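Local coordinates for protein Plm1 (PDB 4HXY) that probably reduces the beta-keto group of the polyketide intermediate with NADPH, as the ketoreductase domain of the first module of phoslactomycin biosynthesis, at residues A[217-222]-A[248-253]; A[254-259]-A[305-310]; A[275-280]-A[297-302]. One frame throughout, in Å; residues are numbered along the deposited sequence. Where two conformers were deposited one is given.

Contact 1: residues A[217-222]-A[248-253]; sequences LLLSRQ and VDVTDR. With NDP (NADPH dihydro-nicotinamide-adenine-dinucleotide phosphate), chain C.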
# COMPACT_ATOMS: atom_id res chain seq x y z
N LEU A 217 -21.06 1.88 13.93
CA LEU A 217 -20.81 0.45 14.12
C LEU A 217 -19.30 0.20 14.12
O LEU A 217 -18.60 0.55 13.15
CB LEU A 217 -21.47 -0.36 13.02
CG LEU A 217 -23.01 -0.38 12.92
CD1 LEU A 217 -23.41 -1.56 12.09
CD2 LEU A 217 -23.65 -0.47 14.29
N LEU A 218 -18.82 -0.39 15.21
CA LEU A 218 -17.41 -0.70 15.38
C LEU A 218 -17.26 -2.19 15.13
O LEU A 218 -17.86 -3.02 15.84
CB LEU A 218 -16.93 -0.36 16.78
CG LEU A 218 -17.18 1.05 17.30
CD1 LEU A 218 -16.58 1.13 18.68
CD2 LEU A 218 -16.61 2.15 16.38
N LEU A 219 -16.53 -2.55 14.09
CA LEU A 219 -16.41 -3.96 13.68
C LEU A 219 -14.99 -4.48 13.92
O LEU A 219 -14.01 -3.85 13.52
CB LEU A 219 -16.76 -4.09 12.20
CG LEU A 219 -16.77 -5.49 11.58
CD1 LEU A 219 -17.76 -5.57 10.42
CD2 LEU A 219 -15.37 -5.85 11.10
N SER A 220 -14.90 -5.64 14.57
CA SER A 220 -13.61 -6.29 14.84
C SER A 220 -13.93 -7.72 15.18
O SER A 220 -15.09 -8.05 15.39
CB SER A 220 -12.85 -5.60 15.94
OG SER A 220 -13.49 -5.75 17.21
N ARG A 221 -12.93 -8.61 15.19
CA ARG A 221 -13.23 -10.00 15.55
C ARG A 221 -13.68 -10.11 17.01
O ARG A 221 -14.51 -10.97 17.33
CB ARG A 221 -12.03 -10.89 15.31
CG ARG A 221 -11.70 -11.04 13.84
CD ARG A 221 -10.29 -11.53 13.60
NE ARG A 221 -9.28 -10.69 14.21
CZ ARG A 221 -7.97 -10.94 14.13
NH1 ARG A 221 -7.54 -11.99 13.45
NH2 ARG A 221 -7.10 -10.16 14.75
N GLN A 222 -13.16 -9.26 17.87
CA GLN A 222 -13.52 -9.30 19.29
C GLN A 222 -14.84 -8.60 19.57
O GLN A 222 -15.55 -8.99 20.49
CB GLN A 222 -12.44 -8.70 20.14
CG GLN A 222 -11.22 -9.59 20.27
CD GLN A 222 -10.09 -8.90 20.95
OE1 GLN A 222 -9.89 -9.04 22.16
NE2 GLN A 222 -9.36 -8.08 20.19
N VAL A 248 -17.22 -9.49 14.13
CA VAL A 248 -17.28 -9.96 12.75
C VAL A 248 -15.88 -9.94 12.15
O VAL A 248 -15.14 -9.00 12.35
CB VAL A 248 -18.25 -9.11 11.86
CG1 VAL A 248 -18.20 -9.52 10.40
CG2 VAL A 248 -19.70 -9.21 12.35
N ASP A 249 -15.51 -11.03 11.50
CA ASP A 249 -14.30 -11.08 10.67
C ASP A 249 -14.58 -10.37 9.33
O ASP A 249 -15.43 -10.78 8.56
CB ASP A 249 -13.95 -12.55 10.46
CG ASP A 249 -12.65 -12.78 9.71
OD1 ASP A 249 -12.12 -11.84 9.10
OD2 ASP A 249 -12.16 -13.93 9.76
N VAL A 250 -13.80 -9.32 9.06
CA VAL A 250 -14.01 -8.47 7.88
C VAL A 250 -13.77 -9.23 6.56
O VAL A 250 -14.17 -8.75 5.50
CB VAL A 250 -13.13 -7.18 7.96
CG1 VAL A 250 -11.64 -7.51 7.73
CG2 VAL A 250 -13.65 -6.11 6.99
N THR A 251 -13.13 -10.40 6.63
CA THR A 251 -12.90 -11.24 5.46
C THR A 251 -14.00 -12.30 5.26
O THR A 251 -13.99 -13.01 4.25
CB THR A 251 -11.53 -11.98 5.52
OG1 THR A 251 -11.55 -13.02 6.52
CG2 THR A 251 -10.38 -11.01 5.82
N ASP A 252 -14.95 -12.39 6.20
CA ASP A 252 -16.00 -13.42 6.16
C ASP A 252 -17.20 -12.92 5.36
O ASP A 252 -18.00 -12.10 5.83
CB ASP A 252 -16.40 -13.81 7.59
CG ASP A 252 -17.41 -14.94 7.64
OD1 ASP A 252 -18.32 -15.01 6.80
OD2 ASP A 252 -17.30 -15.76 8.55
N ARG A 253 -17.32 -13.43 4.14
CA ARG A 253 -18.34 -12.97 3.22
C ARG A 253 -19.76 -13.16 3.76
O ARG A 253 -20.60 -12.26 3.63
CB ARG A 253 -18.21 -13.69 1.89
CG ARG A 253 -19.26 -13.28 0.85
CD ARG A 253 -19.05 -14.05 -0.44
NE ARG A 253 -17.87 -13.54 -1.14
CZ ARG A 253 -17.88 -12.50 -1.97
NH1 ARG A 253 -19.01 -11.86 -2.23
NH2 ARG A 253 -16.76 -12.11 -2.54
PA NDP C . -4.87 -1.91 16.22
O1A NDP C . -5.11 -1.21 17.52
O2A NDP C . -4.22 -3.26 16.25
O5B NDP C . -6.26 -2.04 15.44
C5B NDP C . -6.41 -3.01 14.42
C4B NDP C . -7.83 -3.50 14.45
O4B NDP C . -8.05 -4.43 13.42
C3B NDP C . -8.18 -4.22 15.73
O3B NDP C . -9.42 -3.67 16.22
C2B NDP C . -8.36 -5.67 15.33
O2B NDP C . -9.31 -6.19 16.24
C1B NDP C . -8.85 -5.49 13.90
N9A NDP C . -8.75 -6.66 13.03
C8A NDP C . -7.63 -7.38 12.69
N7A NDP C . -7.99 -8.40 11.88
C5A NDP C . -9.35 -8.32 11.67
C6A NDP C . -10.25 -9.06 10.93
N6A NDP C . -9.92 -10.12 10.19
N1A NDP C . -11.58 -8.69 10.96
C2A NDP C . -12.00 -7.58 11.69
N3A NDP C . -11.12 -6.84 12.43
C4A NDP C . -9.81 -7.21 12.40
O3 NDP C . -3.98 -1.01 15.23
PN NDP C . -4.09 0.55 14.96
O1N NDP C . -2.75 1.12 15.25
O2N NDP C . -5.28 1.19 15.55
O5D NDP C . -4.15 0.63 13.36
C5D NDP C . -5.35 0.49 12.66
C4D NDP C . -5.06 0.66 11.17
O4D NDP C . -4.28 1.82 10.95
C3D NDP C . -4.27 -0.50 10.62
O3D NDP C . -4.84 -0.92 9.42
C2D NDP C . -2.89 0.06 10.35
O2D NDP C . -2.21 -0.58 9.29
C1D NDP C . -3.18 1.53 10.10
N1N NDP C . -2.05 2.39 10.47
C2N NDP C . -1.72 2.59 11.78
C3N NDP C . -0.56 3.26 12.16
C7N NDP C . -0.24 3.54 13.58
O7N NDP C . 0.81 4.41 13.80
N7N NDP C . -0.86 3.00 14.62
C4N NDP C . 0.16 4.07 11.11
C5N NDP C . -0.29 3.79 9.71
C6N NDP C . -1.38 2.99 9.45
P2B NDP C . -9.57 -7.75 16.44
O1X NDP C . -10.52 -7.83 17.62
O2X NDP C . -8.26 -8.50 16.72
O3X NDP C . -10.16 -8.33 15.22
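D249 OD1 is gripped by three donors: the adenine amino group of NADPH, where N6A lies 3.0 Å from D249 OD1, and the backbone N and hydroxyl OG1 of T251. The T251 N bond closes an Asx turn, and both T251 donors meet the carboxylate from above its plane; with CG anti to the backbone N (chi1 -175°), D249 is held facing the adenine. Beside it, V250 N points almost straight at the ring nitrogen N1A of NADPH (3.0 Å, 178°), so backbone and carboxylate together read the adenine edge. From the other segment, R221 bends at chi3 (-56°) to lay its guanidinium face over N7A of NADPH while its edge meets the 2'-phosphate. R221 NE donates to NADPH O3X at 2.7 Å, R221 NH2 donates to its O2X, and R221 N is a second donor to O3X. Q222 grips NADPH O1X with its backbone N and, at 2.8 Å from O1X, with NE2. V248 N donates a hydrogen bond to S220 O (2.9 Å), meeting it from above the carbonyl plane and joining the segments. L219 crosses V248 obliquely, its CD1 packing on V248 CB at 3.9 Å. S220 OG turns instead to T196. R221 and Q222 after strand 215-220 and the D249-V250 pair after strand 242-247, the second and third strands of the Rossmann domain, are characteristic of NADPH-dependent short-chain reductases.

Contact 2: residues A[254-259]-A[305-310]; sequences AAMSGL and LLLDEL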
# COMPACT_ATOMS: atom_id res chain seq x y z
N ALA A 254 -20.03 -14.31 4.36
CA ALA A 254 -21.38 -14.61 4.86
C ALA A 254 -21.77 -13.66 5.99
O ALA A 254 -22.88 -13.13 6.01
CB ALA A 254 -21.48 -16.06 5.34
N ALA A 255 -20.85 -13.47 6.94
CA ALA A 255 -21.04 -12.56 8.07
C ALA A 255 -21.15 -11.11 7.62
O ALA A 255 -22.00 -10.38 8.12
CB ALA A 255 -19.91 -12.73 9.07
N MET A 256 -20.29 -10.69 6.69
CA MET A 256 -20.31 -9.29 6.24
C MET A 256 -21.58 -8.97 5.46
O MET A 256 -22.21 -7.93 5.69
CB MET A 256 -19.05 -8.96 5.42
CG MET A 256 -17.80 -8.91 6.27
SD MET A 256 -17.73 -7.53 7.43
CE MET A 256 -17.34 -6.23 6.26
N SER A 257 -21.96 -9.88 4.57
CA SER A 257 -23.15 -9.67 3.75
C SER A 257 -24.43 -9.69 4.60
O SER A 257 -25.35 -8.92 4.35
CB SER A 257 -23.23 -10.70 2.62
OG SER A 257 -23.31 -12.02 3.15
N GLY A 258 -24.46 -10.56 5.61
CA GLY A 258 -25.53 -10.58 6.61
C GLY A 258 -25.74 -9.27 7.34
O GLY A 258 -26.87 -8.81 7.49
N LEU A 259 -24.63 -8.68 7.79
CA LEU A 259 -24.66 -7.42 8.53
C LEU A 259 -25.17 -6.31 7.64
O LEU A 259 -26.07 -5.54 8.01
CB LEU A 259 -23.25 -7.07 9.03
CG LEU A 259 -23.12 -5.72 9.73
CD1 LEU A 259 -24.03 -5.67 10.96
CD2 LEU A 259 -21.67 -5.44 10.12
N LEU A 305 -11.44 -5.44 -0.26
CA LEU A 305 -12.01 -5.92 -1.51
C LEU A 305 -13.45 -6.37 -1.27
O LEU A 305 -14.32 -6.14 -2.11
CB LEU A 305 -11.20 -7.07 -2.09
CG LEU A 305 -9.88 -6.63 -2.72
CD1 LEU A 305 -8.96 -7.83 -2.95
CD2 LEU A 305 -10.04 -5.81 -4.00
N LEU A 306 -13.68 -7.03 -0.14
CA LEU A 306 -15.04 -7.50 0.18
C LEU A 306 -15.95 -6.31 0.43
O LEU A 306 -17.07 -6.25 -0.10
CB LEU A 306 -15.01 -8.42 1.39
CG LEU A 306 -16.33 -9.07 1.82
CD1 LEU A 306 -16.95 -9.88 0.69
CD2 LEU A 306 -16.08 -9.94 3.04
N LEU A 307 -15.45 -5.31 1.17
CA LEU A 307 -16.23 -4.10 1.42
C LEU A 307 -16.58 -3.37 0.13
O LEU A 307 -17.69 -2.89 -0.03
CB LEU A 307 -15.50 -3.14 2.35
CG LEU A 307 -15.40 -3.57 3.81
CD1 LEU A 307 -14.22 -2.87 4.50
CD2 LEU A 307 -16.71 -3.31 4.56
N ASP A 308 -15.61 -3.25 -0.76
CA ASP A 308 -15.81 -2.58 -2.03
C ASP A 308 -16.90 -3.30 -2.83
O ASP A 308 -17.79 -2.67 -3.41
CB ASP A 308 -14.49 -2.56 -2.83
CG ASP A 308 -14.66 -2.05 -4.25
OD1 ASP A 308 -15.02 -0.88 -4.46
OD2 ASP A 308 -14.41 -2.84 -5.17
N GLU A 309 -16.84 -4.62 -2.85
CA GLU A 309 -17.82 -5.41 -3.59
C GLU A 309 -19.25 -5.30 -3.03
O GLU A 309 -20.23 -5.14 -3.80
CB GLU A 309 -17.37 -6.86 -3.65
CG GLU A 309 -18.32 -7.76 -4.43
CD GLU A 309 -18.05 -9.21 -4.20
OE1 GLU A 309 -16.90 -9.56 -3.83
OE2 GLU A 309 -19.00 -10.02 -4.35
N LEU A 310 -19.37 -5.38 -1.72
CA LEU A 310 -20.68 -5.44 -1.07
C LEU A 310 -21.33 -4.06 -0.91
O LEU A 310 -22.54 -3.96 -0.64
CB LEU A 310 -20.59 -6.12 0.31
CG LEU A 310 -20.11 -7.58 0.36
CD1 LEU A 310 -20.03 -8.09 1.81
CD2 LEU A 310 -20.97 -8.48 -0.50
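M256 carries this helix pair, touching three leucines of 305-310 with different parts of one side chain. Its CB meets L310 CD1 and its CG meets L306 CD2. The terminal M256 CE presses on L307 CD2 at 3.4 Å, closer than usual for two carbons. The side chain reaches all three because it curls: CG is anti to the carbonyl carbon, and chi2 (-68°) and chi3 (-76°) both bend the tail. L310 CD1 also comes alongside the backbone, 3.8 Å from S257 N. The segment axes run in the same general sense, 38° apart and 10.8 Å from each other at closest, a separation bridged by these side chains. Around this shell, L219, V248 and V250 also pack on M256, while L307 rests on V273 and H275 of strand 270-275, so both helices of the Rossmann-type domain are seated against its parallel strands. On helix 290-310, D308 forms salt bridges with R348 and R349, tying this helix to helix 333-351. Between the two segments themselves the contact is almost entirely carbon on carbon, with no hydrogen bond to fix direction.

Contact 3: residues A[275-280]-A[297-302]; sequences HAAGVV and MAAKVE. With NDP (NADPH dihydro-nicotinamide-adenine-dinucleotide phosphate), chain C.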
# COMPACT_ATOMS: atom_id res chain seq x y z
N HIS A 275 -11.96 1.89 6.91
CA HIS A 275 -11.37 0.55 7.02
C HIS A 275 -10.04 0.64 7.73
O HIS A 275 -9.02 0.97 7.12
CB HIS A 275 -11.22 -0.05 5.62
CG HIS A 275 -10.63 -1.42 5.58
ND1 HIS A 275 -11.11 -2.48 6.32
CD2 HIS A 275 -9.64 -1.93 4.80
CE1 HIS A 275 -10.41 -3.57 6.03
NE2 HIS A 275 -9.54 -3.27 5.08
N ALA A 276 -10.05 0.32 9.03
CA ALA A 276 -8.84 0.31 9.85
C ALA A 276 -8.46 -1.08 10.34
O ALA A 276 -7.48 -1.22 11.09
CB ALA A 276 -8.99 1.26 11.01
N ALA A 277 -9.16 -2.12 9.90
CA ALA A 277 -8.77 -3.50 10.22
C ALA A 277 -7.43 -3.83 9.59
O ALA A 277 -7.17 -3.53 8.42
CB ALA A 277 -9.83 -4.49 9.74
N GLY A 278 -6.59 -4.52 10.35
CA GLY A 278 -5.26 -4.87 9.89
C GLY A 278 -4.39 -5.39 11.02
O GLY A 278 -4.75 -5.27 12.21
N VAL A 279 -3.28 -5.97 10.64
CA VAL A 279 -2.28 -6.47 11.58
C VAL A 279 -0.91 -6.05 11.07
O VAL A 279 -0.75 -5.78 9.87
CB VAL A 279 -2.29 -8.00 11.76
CG1 VAL A 279 -3.69 -8.45 12.26
CG2 VAL A 279 -1.93 -8.72 10.48
N VAL A 280 0.05 -6.00 11.97
CA VAL A 280 1.44 -5.73 11.54
C VAL A 280 2.38 -6.68 12.23
O VAL A 280 2.27 -6.91 13.45
CB VAL A 280 1.90 -4.27 11.76
CG1 VAL A 280 1.95 -3.90 13.22
CG2 VAL A 280 3.26 -4.03 11.10
N MET A 297 -1.82 -10.10 4.96
CA MET A 297 -2.55 -9.23 4.03
C MET A 297 -4.08 -9.39 4.15
O MET A 297 -4.83 -8.59 3.58
CB MET A 297 -2.09 -9.49 2.58
CG MET A 297 -0.64 -9.18 2.31
SD MET A 297 -0.02 -9.65 0.70
CE MET A 297 -0.91 -8.47 -0.37
N ALA A 298 -4.56 -10.41 4.87
CA ALA A 298 -5.96 -10.83 4.75
C ALA A 298 -6.96 -9.74 5.17
O ALA A 298 -7.81 -9.33 4.36
CB ALA A 298 -6.18 -12.04 5.58
N ALA A 299 -6.91 -9.33 6.44
CA ALA A 299 -7.88 -8.32 6.93
C ALA A 299 -7.80 -7.04 6.11
O ALA A 299 -8.82 -6.45 5.73
CB ALA A 299 -7.68 -8.02 8.41
N LYS A 300 -6.59 -6.58 5.83
CA LYS A 300 -6.40 -5.31 5.16
C LYS A 300 -6.90 -5.39 3.71
O LYS A 300 -7.79 -4.64 3.31
CB LYS A 300 -4.93 -4.89 5.26
CG LYS A 300 -4.66 -3.50 4.76
CD LYS A 300 -3.23 -3.03 5.14
CE LYS A 300 -3.13 -2.48 6.58
NZ LYS A 300 -3.78 -1.16 6.75
N VAL A 301 -6.38 -6.35 2.95
CA VAL A 301 -6.66 -6.44 1.50
C VAL A 301 -7.98 -7.16 1.19
O VAL A 301 -8.83 -6.63 0.46
CB VAL A 301 -5.53 -7.09 0.73
CG1 VAL A 301 -5.84 -7.09 -0.76
CG2 VAL A 301 -4.22 -6.34 0.98
N GLU A 302 -8.13 -8.37 1.69
CA GLU A 302 -9.34 -9.13 1.40
C GLU A 302 -10.57 -8.45 2.05
O GLU A 302 -11.64 -8.42 1.44
CB GLU A 302 -9.19 -10.60 1.81
CG GLU A 302 -7.98 -11.31 1.12
CD GLU A 302 -7.94 -11.16 -0.41
OE1 GLU A 302 -9.01 -11.31 -1.07
OE2 GLU A 302 -6.84 -10.90 -0.97
PA NDP C . -4.87 -1.91 16.22
O1A NDP C . -5.11 -1.21 17.52
O2A NDP C . -4.22 -3.26 16.25
O5B NDP C . -6.26 -2.04 15.44
C5B NDP C . -6.41 -3.01 14.42
C4B NDP C . -7.83 -3.50 14.45
O4B NDP C . -8.05 -4.43 13.42
C3B NDP C . -8.18 -4.22 15.73
O3B NDP C . -9.42 -3.67 16.22
C2B NDP C . -8.36 -5.67 15.33
O2B NDP C . -9.31 -6.19 16.24
C1B NDP C . -8.85 -5.49 13.90
N9A NDP C . -8.75 -6.66 13.03
C8A NDP C . -7.63 -7.38 12.69
N7A NDP C . -7.99 -8.40 11.88
C5A NDP C . -9.35 -8.32 11.67
C6A NDP C . -10.25 -9.06 10.93
N6A NDP C . -9.92 -10.12 10.19
N1A NDP C . -11.58 -8.69 10.96
C2A NDP C . -12.00 -7.58 11.69
N3A NDP C . -11.12 -6.84 12.43
C4A NDP C . -9.81 -7.21 12.40
O3 NDP C . -3.98 -1.01 15.23
PN NDP C . -4.09 0.55 14.96
O1N NDP C . -2.75 1.12 15.25
O2N NDP C . -5.28 1.19 15.55
O5D NDP C . -4.15 0.63 13.36
C5D NDP C . -5.35 0.49 12.66
C4D NDP C . -5.06 0.66 11.17
O4D NDP C . -4.28 1.82 10.95
C3D NDP C . -4.27 -0.50 10.62
O3D NDP C . -4.84 -0.92 9.42
C2D NDP C . -2.89 0.06 10.35
O2D NDP C . -2.21 -0.58 9.29
C1D NDP C . -3.18 1.53 10.10
N1N NDP C . -2.05 2.39 10.47
C2N NDP C . -1.72 2.59 11.78
C3N NDP C . -0.56 3.26 12.16
C7N NDP C . -0.24 3.54 13.58
O7N NDP C . 0.81 4.41 13.80
N7N NDP C . -0.86 3.00 14.62
C4N NDP C . 0.16 4.07 11.11
C5N NDP C . -0.29 3.79 9.71
C6N NDP C . -1.38 2.99 9.45
P2B NDP C . -9.57 -7.75 16.44
O1X NDP C . -10.52 -7.83 17.62
O2X NDP C . -8.26 -8.50 16.72
O3X NDP C . -10.16 -8.33 15.22
O HOH W 1 -6.74 -1.31 6.81
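The H275 imidazole has a water 3.5 Å above one face, offset toward the rim, and at its edge, near its plane, the carbonyl oxygens of A299 and K300. H275 ends strand 270-275 and leads into the A276-A277-G278 loop, which probably corresponds to the NNAG motif of classical short-chain dehydrogenases in the Rossmann fold. H275 NE2 donates to a lone pair of K300 O in the carbonyl plane (2.8 Å, 158°); the helix widens into a pi-type turn at 298-302 here. T193 OG1 holds the other ring nitrogen, ND1, so both nitrogens are satisfied and the ring rotation is fixed. K300 runs out extended with CG anti to the backbone N, then bends at chi3 (-82°) and chi4 (-72°) to bring its ammonium to the nicotinamide ribose. Around K300 NZ lie NADPH O3D at 2.9 Å, NADPH O2D, N339 OD1 and the water, so its three protons must be shared among four acceptors. The same water lies 2.8 Å from A277 O, joining lysine and loop. The ribose O3D in turn donates to A276 O at 3.1 Å, so the hydroxyl is gripped from both segments. Against the adenine, A299 CB sits 3.5 Å from NADPH N7A.

In the fold
Contacts 1 and 3 meet the same NADPH, contact 1 at its adenine and 2'-phosphate, contact 3 at the nicotinamide ribose and at the adenine face opposite R221; their centres lie about 11 Å apart. V250 joins them, its CG1 being 3.6 Å from A299 O. Contact 2 packs against contact 1, centres about 10 Å apart, with the M256 side chain about 7 Å from the cofactor; its SD is 3.6 Å from L219 CD1, backing the strand end. R253 NH1 and E309 OE2 (2.8 Å) add a salt bridge between contacts 1 and 2. Contacts 2 and 3 share helix 290-310, and L307 CD1 reaches H275 ND1 at 3.6 Å.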